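Local coordinates for protein Cas6b (Methanococcus maripaludis, PDB 4Z7K) that is an endoribonuclease of the Cas6 family that processes CRISPR RNA, including repeats that form no stem-loop, at residues Met122-Lys127 with Asn184-Arg189; Lys168-Leu173 with Glu191-Phe196; Val178-Gln183 with Val208-Gly213. All blocks are in the same frame, centred on the assembly; numbering follows the deposited sequence.

Contact 1. Residues Met122-Lys127 with Asn184-Arg189. With nucleotides of chain C.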
loop_
_atom_site.group_PDB
_atom_site.type_symbol
_atom_site.label_atom_id
_atom_site.label_comp_id
_atom_site.label_asym_id
_atom_site.label_seq_id
_atom_site.Cartn_x
_atom_site.Cartn_y
_atom_site.Cartn_z
ATOM N N MET B 122 5.559 12.238 1.148
ATOM C CA MET B 122 5.143 10.837 0.998
ATOM C C MET B 122 4.602 10.437 2.360
ATOM O O MET B 122 5.213 9.651 3.072
ATOM C CB MET B 122 6.328 9.935 0.579
ATOM C CG MET B 122 6.014 8.724 -0.290
ATOM S SD MET B 122 7.401 8.423 -1.440
ATOM C CE MET B 122 6.763 7.064 -2.406
ATOM N N ALA B 123 3.460 11.003 2.720
ATOM C CA ALA B 123 2.851 10.761 4.017
ATOM C C ALA B 123 1.877 9.593 3.959
ATOM O O ALA B 123 1.412 9.081 4.986
ATOM C CB ALA B 123 2.143 12.009 4.488
ATOM N N LEU B 124 1.608 9.144 2.742
ATOM C CA LEU B 124 0.505 8.229 2.519
ATOM C C LEU B 124 0.950 6.785 2.308
ATOM O O LEU B 124 1.505 6.451 1.255
ATOM C CB LEU B 124 -0.280 8.701 1.290
ATOM C CG LEU B 124 -1.197 9.922 1.419
ATOM C CD1 LEU B 124 -2.235 9.929 0.311
ATOM C CD2 LEU B 124 -1.830 10.037 2.801
ATOM N N ASN B 125 0.657 5.922 3.280
ATOM C CA ASN B 125 0.834 4.484 3.082
ATOM C C ASN B 125 -0.264 3.942 2.154
ATOM O O ASN B 125 -0.934 4.713 1.475
ATOM C CB ASN B 125 0.880 3.725 4.414
ATOM C CG ASN B 125 -0.292 4.020 5.307
ATOM O OD1 ASN B 125 -1.434 3.734 4.959
ATOM N ND2 ASN B 125 -0.012 4.537 6.498
ATOM N N ALA B 126 -0.411 2.627 2.063
ATOM C CA ALA B 126 -1.308 2.062 1.055
ATOM C C ALA B 126 -2.786 2.327 1.361
ATOM O O ALA B 126 -3.539 2.788 0.497
ATOM C CB ALA B 126 -1.060 0.568 0.919
ATOM N N LYS B 127 -3.182 2.101 2.609
ATOM C CA LYS B 127 -4.556 2.359 3.021
ATOM C C LYS B 127 -4.829 3.842 3.129
ATOM O O LYS B 127 -5.884 4.327 2.730
ATOM C CB LYS B 127 -4.831 1.694 4.374
ATOM C CG LYS B 127 -5.790 2.485 5.258
ATOM C CD LYS B 127 -6.143 1.731 6.518
ATOM C CE LYS B 127 -7.144 0.623 6.226
ATOM N NZ LYS B 127 -8.498 1.159 5.898
ATOM N N ASN B 184 3.349 5.458 -9.279
ATOM C CA ASN B 184 3.198 6.897 -9.126
ATOM C C ASN B 184 2.542 7.334 -7.817
ATOM O O ASN B 184 1.533 8.020 -7.851
ATOM C CB ASN B 184 2.399 7.456 -10.311
ATOM C CG ASN B 184 2.844 6.877 -11.645
ATOM O OD1 ASN B 184 4.022 6.575 -11.831
ATOM N ND2 ASN B 184 1.902 6.709 -12.577
ATOM N N MET B 185 3.115 6.979 -6.675
ATOM C CA MET B 185 2.591 7.460 -5.397
ATOM C C MET B 185 2.505 8.987 -5.281
ATOM O O MET B 185 3.014 9.709 -6.137
ATOM C CB MET B 185 3.440 6.900 -4.274
ATOM C CG MET B 185 3.586 5.412 -4.399
ATOM S SD MET B 185 4.261 4.692 -2.913
ATOM C CE MET B 185 4.419 2.999 -3.459
ATOM N N VAL B 186 1.856 9.483 -4.229
ATOM C CA VAL B 186 1.717 10.933 -4.072
ATOM C C VAL B 186 2.613 11.523 -2.972
ATOM O O VAL B 186 2.891 10.885 -1.954
ATOM C CB VAL B 186 0.246 11.350 -3.773
ATOM C CG1 VAL B 186 -0.670 10.928 -4.909
ATOM C CG2 VAL B 186 -0.235 10.750 -2.484
ATOM N N GLY B 187 3.081 12.746 -3.206
ATOM C CA GLY B 187 3.942 13.427 -2.257
ATOM C C GLY B 187 3.534 14.881 -2.083
ATOM O O GLY B 187 2.642 15.368 -2.771
ATOM N N PHE B 188 4.166 15.563 -1.131
ATOM C CA PHE B 188 3.792 16.931 -0.787
ATOM C C PHE B 188 4.968 17.869 -0.591
ATOM O O PHE B 188 5.951 17.516 0.037
ATOM C CB PHE B 188 2.949 16.920 0.478
ATOM C CG PHE B 188 1.715 16.101 0.354
ATOM C CD1 PHE B 188 0.612 16.598 -0.314
ATOM C CD2 PHE B 188 1.658 14.835 0.884
ATOM C CE1 PHE B 188 -0.532 15.855 -0.448
ATOM C CE2 PHE B 188 0.509 14.080 0.760
ATOM C CZ PHE B 188 -0.588 14.594 0.089
ATOM N N ARG B 189 4.860 19.087 -1.094
ATOM C CA ARG B 189 5.852 20.091 -0.759
ATOM C C ARG B 189 5.131 21.133 0.078
ATOM O O ARG B 189 3.896 21.187 0.076
ATOM C CB ARG B 189 6.469 20.710 -1.985
ATOM C CG ARG B 189 7.752 21.451 -1.663
ATOM C CD ARG B 189 8.887 20.514 -1.371
ATOM N NE ARG B 189 9.340 19.861 -2.596
ATOM C CZ ARG B 189 10.488 20.150 -3.197
ATOM N NH1 ARG B 189 11.278 21.073 -2.665
ATOM N NH2 ARG B 189 10.850 19.517 -4.312
ATOM P P U C 9 -1.942 2.541 -8.355
ATOM O OP1 U C 9 -2.271 3.966 -8.049
ATOM O OP2 U C 9 -1.923 1.991 -9.749
ATOM O "O5'" U C 9 -0.491 2.302 -7.760
ATOM C "C5'" U C 9 -0.167 2.854 -6.493
ATOM C "C4'" U C 9 0.136 1.803 -5.460
ATOM O "O4'" U C 9 0.886 2.451 -4.408
ATOM C "C3'" U C 9 -1.056 1.157 -4.776
ATOM O "O3'" U C 9 -0.620 -0.132 -4.300
ATOM C "C2'" U C 9 -1.306 2.132 -3.624
ATOM O "O2'" U C 9 -2.019 1.611 -2.519
ATOM C "C1'" U C 9 0.115 2.519 -3.229
ATOM N N1 U C 9 0.230 3.905 -2.771
ATOM C C2 U C 9 0.732 4.190 -1.505
ATOM O O2 U C 9 1.072 3.335 -0.702
ATOM N N3 U C 9 0.805 5.535 -1.209
ATOM C C4 U C 9 0.447 6.587 -2.048
ATOM O O4 U C 9 0.570 7.753 -1.650
ATOM C C5 U C 9 -0.053 6.200 -3.341
ATOM C C6 U C 9 -0.136 4.902 -3.651
ATOM P P A C 21 3.082 5.072 7.981
ATOM O OP1 A C 21 3.008 5.380 6.526
ATOM O OP2 A C 21 2.181 4.017 8.506
ATOM O "O5'" A C 21 4.607 4.752 8.310
ATOM C "C5'" A C 21 5.615 5.744 8.126
ATOM C "C4'" A C 21 6.904 5.382 8.827
ATOM O "O4'" A C 21 6.603 5.025 10.203
ATOM C "C3'" A C 21 7.671 4.198 8.230
ATOM O "O3'" A C 21 9.084 4.418 8.330
ATOM C "C2'" A C 21 7.243 3.035 9.120
ATOM O "O2'" A C 21 8.164 1.968 9.204
ATOM C "C1'" A C 21 7.060 3.716 10.471
ATOM N N9 A C 21 6.071 3.048 11.311
ATOM C C8 A C 21 4.886 2.476 10.916
ATOM N N7 A C 21 4.220 1.932 11.903
ATOM C C5 A C 21 5.025 2.175 13.013
ATOM C C6 A C 21 4.884 1.861 14.372
ATOM N N6 A C 21 3.824 1.209 14.844
ATOM N N1 A C 21 5.864 2.237 15.229
ATOM C C2 A C 21 6.921 2.897 14.739
ATOM N N3 A C 21 7.171 3.251 13.480
ATOM C C4 A C 21 6.171 2.859 12.664
ATOM P P A C 20 -1.757 5.148 9.944
ATOM O OP1 A C 20 -2.664 6.262 9.572
ATOM O OP2 A C 20 -1.290 4.200 8.886
ATOM O "O5'" A C 20 -0.492 5.767 10.708
ATOM C "C5'" A C 20 -0.018 7.081 10.414
ATOM C "C4'" A C 20 1.447 7.256 10.756
ATOM O "O4'" A C 20 1.624 7.270 12.200
ATOM C "C3'" A C 20 2.368 6.147 10.261
ATOM O "O3'" A C 20 2.777 6.336 8.917
ATOM C "C2'" A C 20 3.509 6.171 11.269
ATOM O "O2'" A C 20 4.407 7.225 10.971
ATOM C "C1'" A C 20 2.770 6.534 12.559
ATOM N N9 A C 20 2.314 5.347 13.315
ATOM C C8 A C 20 1.527 4.313 12.855
ATOM N N7 A C 20 1.248 3.400 13.750
ATOM C C5 A C 20 1.877 3.877 14.885
ATOM C C6 A C 20 1.949 3.352 16.177
ATOM N N6 A C 20 1.346 2.206 16.504
ATOM N N1 A C 20 2.652 4.048 17.102
ATOM C C2 A C 20 3.231 5.199 16.721
ATOM N N3 A C 20 3.233 5.802 15.524
ATOM C C4 A C 20 2.523 5.079 14.642
#

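Contact 2. Residues Lys168-Leu173 with Glu191-Phe196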
loop_
_atom_site.group_PDB
_atom_site.type_symbol
_atom_site.label_atom_id
_atom_site.label_comp_id
_atom_site.label_asym_id
_atom_site.label_seq_id
_atom_site.Cartn_x
_atom_site.Cartn_y
_atom_site.Cartn_z
ATOM N N LYS B 168 0.505 19.774 18.398
ATOM C CA LYS B 168 -0.458 20.427 17.530
ATOM C C LYS B 168 0.236 20.919 16.282
ATOM O O LYS B 168 1.359 21.405 16.345
ATOM C CB LYS B 168 -1.098 21.604 18.263
ATOM C CG LYS B 168 -0.053 22.572 18.868
ATOM C CD LYS B 168 -0.641 23.937 19.258
ATOM C CE LYS B 168 -0.918 24.091 20.738
ATOM N NZ LYS B 168 -1.144 25.521 21.063
ATOM N N VAL B 169 -0.440 20.851 15.148
ATOM C CA VAL B 169 0.251 21.127 13.900
ATOM C C VAL B 169 -0.598 21.947 12.906
ATOM O O VAL B 169 -1.801 21.745 12.772
ATOM C CB VAL B 169 0.719 19.784 13.253
ATOM C CG1 VAL B 169 -0.430 18.786 13.166
ATOM C CG2 VAL B 169 1.356 20.010 11.887
ATOM N N LYS B 170 0.052 22.863 12.203
ATOM C CA LYS B 170 -0.578 23.614 11.136
ATOM C C LYS B 170 0.175 23.351 9.837
ATOM O O LYS B 170 1.408 23.344 9.794
ATOM C CB LYS B 170 -0.606 25.110 11.460
ATOM C CG LYS B 170 -1.175 25.987 10.348
ATOM C CD LYS B 170 -1.552 27.371 10.873
ATOM C CE LYS B 170 -0.460 28.409 10.686
ATOM N NZ LYS B 170 -0.372 28.851 9.274
ATOM N N ILE B 171 -0.573 23.137 8.768
ATOM C CA ILE B 171 0.056 22.805 7.509
ATOM C C ILE B 171 -0.460 23.666 6.364
ATOM O O ILE B 171 -1.659 23.956 6.241
ATOM C CB ILE B 171 -0.132 21.319 7.159
ATOM C CG1 ILE B 171 -1.618 20.953 7.141
ATOM C CG2 ILE B 171 0.612 20.441 8.153
ATOM C CD1 ILE B 171 -1.860 19.512 6.748
ATOM N N ASN B 172 0.489 24.108 5.556
ATOM C CA ASN B 172 0.208 24.702 4.275
ATOM C C ASN B 172 0.983 23.863 3.284
ATOM O O ASN B 172 2.177 24.080 3.089
ATOM C CB ASN B 172 0.647 26.168 4.239
ATOM C CG ASN B 172 0.391 26.828 2.900
ATOM O OD1 ASN B 172 -0.562 26.499 2.190
ATOM N ND2 ASN B 172 1.269 27.743 2.532
ATOM N N LEU B 173 0.324 22.886 2.675
ATOM C CA LEU B 173 1.025 21.954 1.791
ATOM C C LEU B 173 0.279 21.783 0.496
ATOM O O LEU B 173 -0.955 21.820 0.472
ATOM C CB LEU B 173 1.201 20.575 2.447
ATOM C CG LEU B 173 1.738 20.512 3.868
ATOM C CD1 LEU B 173 1.605 19.110 4.403
ATOM C CD2 LEU B 173 3.178 20.985 3.906
ATOM N N GLU B 191 5.054 23.819 3.838
ATOM C CA GLU B 191 5.483 24.408 5.092
ATOM C C GLU B 191 4.639 23.813 6.198
ATOM O O GLU B 191 3.495 23.445 5.944
ATOM C CB GLU B 191 5.244 25.919 5.057
ATOM C CG GLU B 191 5.515 26.623 3.718
ATOM C CD GLU B 191 4.849 28.011 3.635
ATOM O OE1 GLU B 191 4.396 28.540 4.685
ATOM O OE2 GLU B 191 4.780 28.571 2.516
ATOM N N PHE B 192 5.164 23.691 7.415
ATOM C CA PHE B 192 4.288 23.328 8.529
ATOM C C PHE B 192 4.826 23.876 9.854
ATOM O O PHE B 192 6.017 24.145 9.972
ATOM C CB PHE B 192 4.085 21.817 8.590
ATOM C CG PHE B 192 5.304 21.041 8.996
ATOM C CD1 PHE B 192 5.629 20.873 10.334
ATOM C CD2 PHE B 192 6.095 20.430 8.050
ATOM C CE1 PHE B 192 6.733 20.138 10.713
ATOM C CE2 PHE B 192 7.206 19.689 8.428
ATOM C CZ PHE B 192 7.522 19.547 9.758
ATOM N N TYR B 193 3.950 24.036 10.846
ATOM C CA TYR B 193 4.315 24.623 12.145
ATOM C C TYR B 193 4.064 23.590 13.228
ATOM O O TYR B 193 3.103 22.838 13.126
ATOM C CB TYR B 193 3.504 25.889 12.457
ATOM C CG TYR B 193 3.674 27.070 11.519
ATOM C CD1 TYR B 193 4.483 28.149 11.861
ATOM C CD2 TYR B 193 2.995 27.116 10.307
ATOM C CE1 TYR B 193 4.615 29.237 11.008
ATOM C CE2 TYR B 193 3.126 28.185 9.446
ATOM C CZ TYR B 193 3.936 29.244 9.792
ATOM O OH TYR B 193 4.054 30.306 8.912
ATOM N N ILE B 194 4.903 23.526 14.258
ATOM C CA ILE B 194 4.663 22.530 15.304
ATOM C C ILE B 194 5.368 22.866 16.617
ATOM O O ILE B 194 6.378 23.577 16.628
ATOM C CB ILE B 194 5.097 21.108 14.807
ATOM C CG1 ILE B 194 4.542 20.004 15.695
ATOM C CG2 ILE B 194 6.600 20.988 14.675
ATOM C CD1 ILE B 194 4.535 18.684 15.005
ATOM N N ASN B 195 4.809 22.375 17.724
ATOM C CA ASN B 195 5.409 22.541 19.041
ATOM C C ASN B 195 6.365 21.401 19.293
ATOM O O ASN B 195 6.435 20.873 20.400
ATOM C CB ASN B 195 4.356 22.604 20.153
ATOM C CG ASN B 195 3.568 21.318 20.300
ATOM O OD1 ASN B 195 3.245 20.662 19.319
ATOM N ND2 ASN B 195 3.251 20.956 21.536
ATOM N N PHE B 196 7.026 20.951 18.236
ATOM C CA PHE B 196 8.085 19.970 18.391
ATOM C C PHE B 196 9.388 20.427 17.765
ATOM O O PHE B 196 9.387 21.212 16.815
ATOM C CB PHE B 196 7.679 18.641 17.795
ATOM C CG PHE B 196 8.509 17.507 18.288
ATOM C CD1 PHE B 196 8.321 17.011 19.563
ATOM C CD2 PHE B 196 9.468 16.934 17.492
ATOM C CE1 PHE B 196 9.070 15.973 20.023
ATOM C CE2 PHE B 196 10.216 15.888 17.957
ATOM C CZ PHE B 196 10.022 15.411 19.218
#

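Contact 3. Residues Val178-Gln183 with Val208-Gly213. With nucleotides of chain C.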
loop_
_atom_site.group_PDB
_atom_site.type_symbol
_atom_site.label_atom_id
_atom_site.label_comp_id
_atom_site.label_asym_id
_atom_site.label_seq_id
_atom_site.Cartn_x
_atom_site.Cartn_y
_atom_site.Cartn_z
ATOM N N VAL B 178 5.241 11.760 -7.087
ATOM C CA VAL B 178 6.488 11.039 -6.800
ATOM C C VAL B 178 6.468 9.634 -7.382
ATOM O O VAL B 178 5.583 8.848 -7.092
ATOM C CB VAL B 178 6.753 10.961 -5.307
ATOM C CG1 VAL B 178 7.641 9.767 -4.976
ATOM C CG2 VAL B 178 7.360 12.262 -4.835
ATOM N N LYS B 179 7.467 9.318 -8.189
ATOM C CA LYS B 179 7.549 7.990 -8.744
ATOM C C LYS B 179 8.478 7.177 -7.871
ATOM O O LYS B 179 9.574 7.633 -7.545
ATOM C CB LYS B 179 8.015 8.019 -10.197
ATOM C CG LYS B 179 9.164 7.094 -10.521
ATOM C CD LYS B 179 9.098 6.560 -11.941
ATOM C CE LYS B 179 10.445 6.031 -12.403
ATOM N NZ LYS B 179 10.439 5.578 -13.821
ATOM N N PHE B 180 8.001 6.018 -7.415
ATOM C CA PHE B 180 8.725 5.174 -6.456
ATOM C C PHE B 180 8.364 3.698 -6.635
ATOM O O PHE B 180 7.182 3.333 -6.548
ATOM C CB PHE B 180 8.411 5.615 -5.029
ATOM C CG PHE B 180 8.933 4.686 -3.963
ATOM C CD1 PHE B 180 10.138 4.946 -3.333
ATOM C CD2 PHE B 180 8.216 3.578 -3.565
ATOM C CE1 PHE B 180 10.618 4.114 -2.333
ATOM C CE2 PHE B 180 8.696 2.735 -2.570
ATOM C CZ PHE B 180 9.894 3.001 -1.957
ATOM N N LYS B 181 9.377 2.842 -6.790
ATOM C CA LYS B 181 9.146 1.437 -7.127
ATOM C C LYS B 181 8.179 1.314 -8.311
ATOM O O LYS B 181 7.159 0.636 -8.233
ATOM C CB LYS B 181 8.625 0.687 -5.912
ATOM C CG LYS B 181 9.713 0.231 -4.969
ATOM C CD LYS B 181 10.840 -0.424 -5.748
ATOM C CE LYS B 181 11.927 -0.966 -4.831
ATOM N NZ LYS B 181 13.043 -1.574 -5.615
ATOM N N ASN B 182 8.493 2.051 -9.375
ATOM C CA ASN B 182 7.767 2.018 -10.650
ATOM C C ASN B 182 6.263 2.186 -10.518
ATOM O O ASN B 182 5.468 1.617 -11.267
ATOM C CB ASN B 182 8.121 0.752 -11.411
ATOM C CG ASN B 182 9.621 0.546 -11.478
ATOM O OD1 ASN B 182 10.189 -0.239 -10.711
ATOM N ND2 ASN B 182 10.285 1.313 -12.355
ATOM N N GLN B 183 5.896 3.029 -9.569
ATOM C CA GLN B 183 4.516 3.358 -9.344
ATOM C C GLN B 183 4.455 4.814 -8.942
ATOM O O GLN B 183 5.393 5.347 -8.359
ATOM C CB GLN B 183 3.936 2.470 -8.253
ATOM C CG GLN B 183 3.578 1.095 -8.740
ATOM C CD GLN B 183 3.311 0.157 -7.606
ATOM O OE1 GLN B 183 2.661 -0.873 -7.778
ATOM N NE2 GLN B 183 3.827 0.496 -6.431
ATOM N N VAL B 208 12.200 7.423 4.264
ATOM C CA VAL B 208 13.002 8.517 4.740
ATOM C C VAL B 208 14.470 8.307 4.404
ATOM O O VAL B 208 15.235 9.250 4.206
ATOM C CB VAL B 208 12.783 8.651 6.246
ATOM C CG1 VAL B 208 14.093 8.752 7.008
ATOM C CG2 VAL B 208 11.845 9.809 6.530
ATOM N N SER B 209 14.848 7.046 4.323
ATOM C CA SER B 209 16.199 6.646 3.983
ATOM C C SER B 209 16.654 7.126 2.607
ATOM O O SER B 209 17.830 7.437 2.424
ATOM C CB SER B 209 16.287 5.123 4.055
ATOM O OG SER B 209 15.319 4.528 3.197
ATOM N N ARG B 210 15.734 7.177 1.644
ATOM C CA ARG B 210 16.097 7.575 0.284
ATOM C C ARG B 210 16.094 9.075 0.140
ATOM O O ARG B 210 16.383 9.597 -0.941
ATOM C CB ARG B 210 15.132 7.016 -0.756
ATOM C CG ARG B 210 14.718 5.598 -0.578
ATOM C CD ARG B 210 14.044 5.149 -1.846
ATOM N NE ARG B 210 13.699 3.739 -1.784
ATOM C CZ ARG B 210 14.473 2.774 -2.262
ATOM N NH1 ARG B 210 15.632 3.077 -2.837
ATOM N NH2 ARG B 210 14.088 1.507 -2.175
ATOM N N GLY B 211 15.775 9.768 1.230
ATOM C CA GLY B 211 15.830 11.211 1.228
ATOM C C GLY B 211 14.494 11.927 1.228
ATOM O O GLY B 211 14.460 13.159 1.163
ATOM N N PHE B 212 13.399 11.174 1.260
ATOM C CA PHE B 212 12.075 11.776 1.241
ATOM C C PHE B 212 11.747 12.392 2.595
ATOM O O PHE B 212 12.258 11.950 3.629
ATOM C CB PHE B 212 11.008 10.746 0.878
ATOM C CG PHE B 212 11.057 10.290 -0.550
ATOM C CD1 PHE B 212 11.775 9.177 -0.913
ATOM C CD2 PHE B 212 10.362 10.962 -1.526
ATOM C CE1 PHE B 212 11.810 8.748 -2.227
ATOM C CE2 PHE B 212 10.395 10.536 -2.829
ATOM C CZ PHE B 212 11.122 9.426 -3.180
ATOM N N GLY B 213 10.929 13.445 2.570
ATOM C CA GLY B 213 10.447 14.087 3.782
ATOM C C GLY B 213 11.498 14.841 4.583
ATOM O O GLY B 213 11.419 14.931 5.809
ATOM P P G C 10 -1.626 -1.313 -3.830
ATOM O OP1 G C 10 -1.747 -2.300 -4.943
ATOM O OP2 G C 10 -2.885 -0.717 -3.325
ATOM O "O5'" G C 10 -0.943 -1.912 -2.518
ATOM C "C5'" G C 10 0.421 -2.292 -2.502
ATOM C "C4'" G C 10 0.906 -2.729 -3.868
ATOM O "O4'" G C 10 1.634 -1.638 -4.496
ATOM C "C3'" G C 10 1.863 -3.912 -3.859
ATOM O "O3'" G C 10 1.131 -5.135 -3.962
ATOM C "C2'" G C 10 2.818 -3.606 -5.019
ATOM O "O2'" G C 10 2.258 -3.985 -6.265
ATOM C "C1'" G C 10 2.868 -2.083 -4.982
ATOM N N9 G C 10 3.835 -1.578 -4.004
ATOM C C8 G C 10 3.444 -0.696 -3.027
ATOM N N7 G C 10 4.385 -0.350 -2.218
ATOM C C5 G C 10 5.459 -1.054 -2.712
ATOM C C6 G C 10 6.759 -1.052 -2.210
ATOM O O6 G C 10 7.105 -0.388 -1.235
ATOM N N1 G C 10 7.614 -1.881 -2.947
ATOM C C2 G C 10 7.224 -2.622 -4.049
ATOM N N2 G C 10 8.176 -3.371 -4.646
ATOM N N3 G C 10 5.980 -2.628 -4.530
ATOM C C4 G C 10 5.163 -1.819 -3.817
ATOM P P DC C 23 14.137 1.196 4.274
ATOM O OP1 DC C 23 15.602 1.346 4.287
ATOM O OP2 DC C 23 13.308 2.274 3.665
ATOM O "O5'" DC C 23 13.751 -0.179 3.570
ATOM C "C5'" DC C 23 14.732 -1.114 3.312
ATOM C "C4'" DC C 23 14.373 -1.850 2.064
ATOM O "O4'" DC C 23 13.013 -2.270 2.181
ATOM C "C3'" DC C 23 14.436 -0.998 0.811
ATOM O "O3'" DC C 23 15.771 -1.068 0.260
ATOM C "C2'" DC C 23 13.385 -1.644 -0.087
ATOM C "C1'" DC C 23 12.380 -2.211 0.926
ATOM N N1 DC C 23 11.172 -1.406 1.078
ATOM C C2 DC C 23 10.177 -1.470 0.105
ATOM O O2 DC C 23 10.329 -2.213 -0.872
ATOM N N3 DC C 23 9.066 -0.722 0.264
ATOM C C4 DC C 23 8.924 0.068 1.324
ATOM N N4 DC C 23 7.797 0.783 1.420
ATOM C C5 DC C 23 9.931 0.155 2.332
ATOM C C6 DC C 23 11.033 -0.593 2.168
#

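Contact 1. Residues Met122-Lys127 with Asn184-Arg189
Met122 and Met185 meet through their sulfur ends, the CE methyl of Met122 lying 3.5 Å from SD of Met185 as the two chains cross obliquely. Further along, Leu124 CG, anti to the carbonyl carbon (chi1 -75°), brings CD1 up to CG2 of Val186. Phe143 and Leu144 of helix 137-158 also pack on Leu124. No hydrogen bond joins the two segments directly; the polar link is U9 of chain C, which sits between them. Its N3 donates a nearly straight bond to the carbonyl O of Leu124 (2.7 Å, 168° at the hydrogen), while its O4 receives a long, weak one from the backbone N of Val186. The extended Met185 side chain follows the same base: CB lies 3.7 Å from C5 of U9, CG comes close to C6 and SD to C2. Asn125 makes the phosphate contacts. From ND2 it donates to OP2 of A20 of chain C at 2.7 Å and to OP1 of A21 of chain C at 3.1 Å, with a weaker bond to OP2 of A21. At the same time its OD1 accepts a hydrogen bond from the backbone N of Asn128, so the residue N-caps helix 126-133. An alanine here would probably leave the A20 and A21 phosphates without their amide donor and the first turn of the helix without its cap. The chemistry pairs two modes of RNA recognition: backbone groups meet N3-H and O4 of the uracil, a donor-acceptor pattern consistent with selection for uridine over cytidine, and one amide grips the phosphates of two successive nucleotides whatever their bases.

Contact 2. Residues Lys168-Leu173 with Glu191-Phe196
Ile171 and Phe192 face each other as a non-hydrogen-bonded pair of antiparallel strands, with CG2 of Ile171 3.8 Å from CB of Phe192. This is the tightly packed side of the β-hairpin formed by strands 169-177 and 186-194. Ile171 continues onto Leu144 and Lys145 of helix 137-158, where Val169 also packs. The Phe192 ring, with CG between the backbone N and the carbonyl carbon (chi1 69°), meets those of Tyr115 and Phe117. Two pairs of backbone bonds hold the strands together. N of Tyr193 reaches O of Lys170 at 2.8 Å; the return bond, N of Lys170 to O of Tyr193, is longer at 3.2 Å. Asn172 and Glu191 exchange a second pair, N of Glu191 lying 3.0 Å from O of Asn172.

The face of Lys170, Asn172, Glu191 and Tyr193 is looser and more exposed. Lys170 runs alongside Tyr193, pointing the same way, and its NZ ends 3.6 Å from CE2 of the ring in an oblique approach. Asn172 and Glu191 also lie side by side, but their amide and carboxylate planes are 83° apart and ND2 stays 3.6 Å from OE2. Lys114 on the neighbouring strand 112-117 gives Glu191 a long, weak ion pair and Tyr193 OH a weak hydrogen bond.

Where the chain turns a corner, Asn195 OD1 accepts a hydrogen bond from the backbone N of Lys168 at 3.0 Å, with the donor above the carbonyl plane, while its ND2 binds O of Lys166. The two faces therefore differ in kind: Val169 and Ile171 pack on helix 137-158 and Phe192 on the rings of the next strand, whereas the polar and charged side chains of the other face add only loose contacts to the register set by the backbone.

Contact 3. Residues Val178-Gln183 with Val208-Gly213
Phe180 carries CG anti to its backbone N (chi1 171°), and Arg210 carries CG anti to its carbonyl carbon (chi1 -43°) with the chain extended from there to NE; these torsions send each CG toward the other segment. The two side chains cross at about a right angle. They join the loop of the β-hairpin 169-177/186-194 to a 3-10 turn in the segment before strand 215-217, consistent with the glycine-rich loop of RAMP proteins such as Cas6. Arg210 NE lies at the ring's edge, 3.2 Å from CE1 of Phe180, and the guanidinium plane is turned 69° from the ring. Its NH2 forms a salt bridge with an RNA phosphate. Next to this pair Val178 and Phe212 meet tip to tip, CG1 of Val178 being 3.6 Å from CE2 of Phe212, whose ring also has a cation-pi contact with Arg18. The bound strand touches both segments: CG of Lys181 packs 3.6 Å from N1 of G10 of chain C, and OG of Ser209 donates to OP2 of DC23 of chain C at 3.1 Å. O6 of G10 lies in the plane of the Phe180 ring at its edge, 3.8 Å from CE2.

In the fold
All three contacts lie in the C-terminal domain, where the four-stranded antiparallel sheet has the strand order of a ferredoxin-like fold. Along the chain the segments run 122-127, 168-173, 178-183, 184-189, 191-196 and 208-213, so every pair of contacts interleaves. Contacts 1 and 2 both use strand 186-194 beside strand 169-177, with centres about 18 Å apart, and touch at Arg189 and Leu173. Contacts 1 and 3, with centres about 9 Å apart, merge where Met122 and Met185 pack on Phe180. Contacts 2 and 3 have centres about 22 Å apart and do not touch. The loop end of the hairpin thus meets the nucleic acid, while contact 2 pairs the strands farther down.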